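PDB 2DUY: competence protein ComEA-related protein from Thermus thermophilus, which is of unknown function but carries helix-hairpin-helix motifs and, like its family, probably binds DNA. Local coordinates for residues Met30-Ile35 / Glu67-Tyr72. Numbering follows the deposited sequence.
Sequences MALPGI and ERLRPY
Leu69 reaches from helix 63-69 into the hairpin loop 32-35, where its two methyls divide the work. Leu69 CD2 lies 3.7 Å from Leu32 CB. The same methyl, Leu69 CD2, is 3.6 Å from Pro33 CG and comes to 3.3 Å from the backbone oxygen Pro33 O. Leu69 CD1 serves the other neighbour, standing 3.9 Å from Ile35 CD1. In Leu69 the first torsion places CG anti to the carbonyl carbon (chi1 -66°) and the second places CD1 anti to CA (chi2 172°). The side chains of Pro33 and Leu69 run antiparallel as they pass. Replacing Leu69 by an alanine would probably open a gap between Leu32, Pro33 and Ile35, since both methyls that touch them would be gone. Leu32 also sends CD2 to within 3.9 Å of Tyr72 CB, while the Tyr72 ring meets Pro33 more loosely and obliquely, Tyr72 CE1 to Pro33 CG at 4.4 Å. The receiving surface is a type II turn from Leu32 to Ile35, closed by the bond from Ile35 N to Leu32 O (3.1 Å); at the phi of Gly34, 86°, a CB would press on Pro33 O, a backbone shape that favours glycine. Ile35 also packs on Ala40 of helix 37-45, and Tyr72 pairs through its backbone with Val19. A Leu-Pro-Gly-Ile turn between helices 26-29 and 37-45 is the hairpin of a helix-hairpin-helix motif, held here by apolar side chains to helix 63-69.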
loop_
_atom_site.group_PDB
_atom_site.type_symbol
_atom_site.label_atom_id
_atom_site.label_comp_id
_atom_site.label_asym_id
_atom_site.label_seq_id
_atom_site.Cartn_x
_atom_site.Cartn_y
_atom_site.Cartn_z
HETATM N N MSE A 30 -4.792 5.398 1.031
HETATM C CA MSE A 30 -4.351 6.695 1.521
HETATM C C MSE A 30 -4.359 6.787 3.051
HETATM O O MSE A 30 -3.884 7.768 3.624
HETATM C CB MSE A 30 -5.206 7.801 0.894
HETATM C CG MSE A 30 -4.899 7.994 -0.588
HETATM SE SE MSE A 30 -5.972 9.353 -1.470
HETATM C CE MSE A 30 -5.239 10.922 -0.605
ATOM N N ALA A 31 -4.888 5.765 3.715
ATOM C CA ALA A 31 -4.911 5.754 5.178
ATOM C C ALA A 31 -3.585 5.194 5.705
ATOM O O ALA A 31 -3.280 5.316 6.890
ATOM C CB ALA A 31 -6.080 4.906 5.693
ATOM N N LEU A 32 -2.801 4.589 4.813
ATOM C CA LEU A 32 -1.511 4.010 5.181
ATOM C C LEU A 32 -0.464 5.086 5.401
ATOM O O LEU A 32 -0.409 6.081 4.683
ATOM C CB LEU A 32 -1.009 3.062 4.092
ATOM C CG LEU A 32 -1.852 1.818 3.828
ATOM C CD1 LEU A 32 -1.469 1.219 2.491
ATOM C CD2 LEU A 32 -1.657 0.820 4.953
ATOM N N PRO A 33 0.400 4.883 6.398
ATOM C CA PRO A 33 1.445 5.861 6.690
ATOM C C PRO A 33 2.381 6.113 5.511
ATOM O O PRO A 33 2.984 5.188 4.969
ATOM C CB PRO A 33 2.156 5.249 7.897
ATOM C CG PRO A 33 1.979 3.777 7.681
ATOM C CD PRO A 33 0.536 3.688 7.244
ATOM N N GLY A 34 2.485 7.371 5.105
ATOM C CA GLY A 34 3.368 7.717 4.007
ATOM C C GLY A 34 2.786 7.575 2.614
ATOM O O GLY A 34 3.475 7.830 1.630
ATOM N N ILE A 35 1.522 7.181 2.519
ATOM C CA ILE A 35 0.885 7.015 1.214
ATOM C C ILE A 35 -0.098 8.134 0.914
ATOM O O ILE A 35 -1.130 8.261 1.571
ATOM C CB ILE A 35 0.137 5.670 1.127
ATOM C CG1 ILE A 35 1.125 4.520 1.326
ATOM C CG2 ILE A 35 -0.571 5.550 -0.227
ATOM C CD1 ILE A 35 2.337 4.577 0.413
ATOM N N GLU A 67 9.382 -0.698 4.518
ATOM C CA GLU A 67 9.695 -1.229 5.839
ATOM C C GLU A 67 8.640 -0.830 6.864
ATOM O O GLU A 67 8.220 -1.635 7.698
ATOM C CB GLU A 67 11.069 -0.725 6.290
ATOM C CG GLU A 67 11.589 -1.372 7.566
ATOM C CD GLU A 67 12.985 -0.888 7.946
ATOM O OE1 GLU A 67 13.576 -1.450 8.893
ATOM O OE2 GLU A 67 13.491 0.057 7.301
ATOM N N ARG A 68 8.201 0.416 6.787
ATOM C CA ARG A 68 7.204 0.922 7.720
ATOM C C ARG A 68 5.819 0.345 7.465
ATOM O O ARG A 68 5.039 0.163 8.400
ATOM C CB ARG A 68 7.131 2.447 7.630
ATOM C CG ARG A 68 8.446 3.163 7.876
ATOM C CD ARG A 68 8.971 2.939 9.294
ATOM N NE ARG A 68 9.520 1.599 9.492
ATOM C CZ ARG A 68 10.272 1.249 10.531
ATOM N NH1 ARG A 68 10.565 2.141 11.469
ATOM N NH2 ARG A 68 10.742 0.012 10.631
ATOM N N LEU A 69 5.520 0.063 6.200
ATOM C CA LEU A 69 4.214 -0.457 5.808
ATOM C C LEU A 69 3.985 -1.952 5.949
ATOM O O LEU A 69 2.839 -2.389 6.017
ATOM C CB LEU A 69 3.915 -0.088 4.356
ATOM C CG LEU A 69 3.715 1.376 3.984
ATOM C CD1 LEU A 69 3.631 1.492 2.474
ATOM C CD2 LEU A 69 2.459 1.921 4.639
ATOM N N ARG A 70 5.053 -2.739 5.985
ATOM C CA ARG A 70 4.904 -4.191 6.063
ATOM C C ARG A 70 3.949 -4.719 7.127
ATOM O O ARG A 70 3.213 -5.673 6.885
ATOM C CB ARG A 70 6.269 -4.866 6.227
ATOM C CG ARG A 70 7.168 -4.706 5.011
ATOM C CD ARG A 70 7.988 -5.957 4.761
ATOM N NE ARG A 70 8.902 -5.768 3.640
ATOM C CZ ARG A 70 10.049 -5.108 3.728
ATOM N NH1 ARG A 70 10.420 -4.587 4.888
ATOM N NH2 ARG A 70 10.818 -4.962 2.658
ATOM N N PRO A 71 3.947 -4.117 8.323
ATOM C CA PRO A 71 3.028 -4.632 9.340
ATOM C C PRO A 71 1.543 -4.477 8.987
ATOM O O PRO A 71 0.712 -5.248 9.460
ATOM C CB PRO A 71 3.405 -3.821 10.582
ATOM C CG PRO A 71 4.873 -3.547 10.369
ATOM C CD PRO A 71 4.902 -3.161 8.912
ATOM N N TYR A 72 1.223 -3.488 8.152
ATOM C CA TYR A 72 -0.164 -3.200 7.781
ATOM C C TYR A 72 -0.673 -3.790 6.463
ATOM O O TYR A 72 -1.854 -3.667 6.151
ATOM C CB TYR A 72 -0.384 -1.680 7.710
ATOM C CG TYR A 72 0.145 -0.901 8.891
ATOM C CD1 TYR A 72 1.498 -0.572 8.982
ATOM C CD2 TYR A 72 -0.698 -0.529 9.940
ATOM C CE1 TYR A 72 1.997 0.102 10.093
ATOM C CE2 TYR A 72 -0.208 0.141 11.053
ATOM C CZ TYR A 72 1.142 0.451 11.123
ATOM O OH TYR A 72 1.642 1.088 12.239
#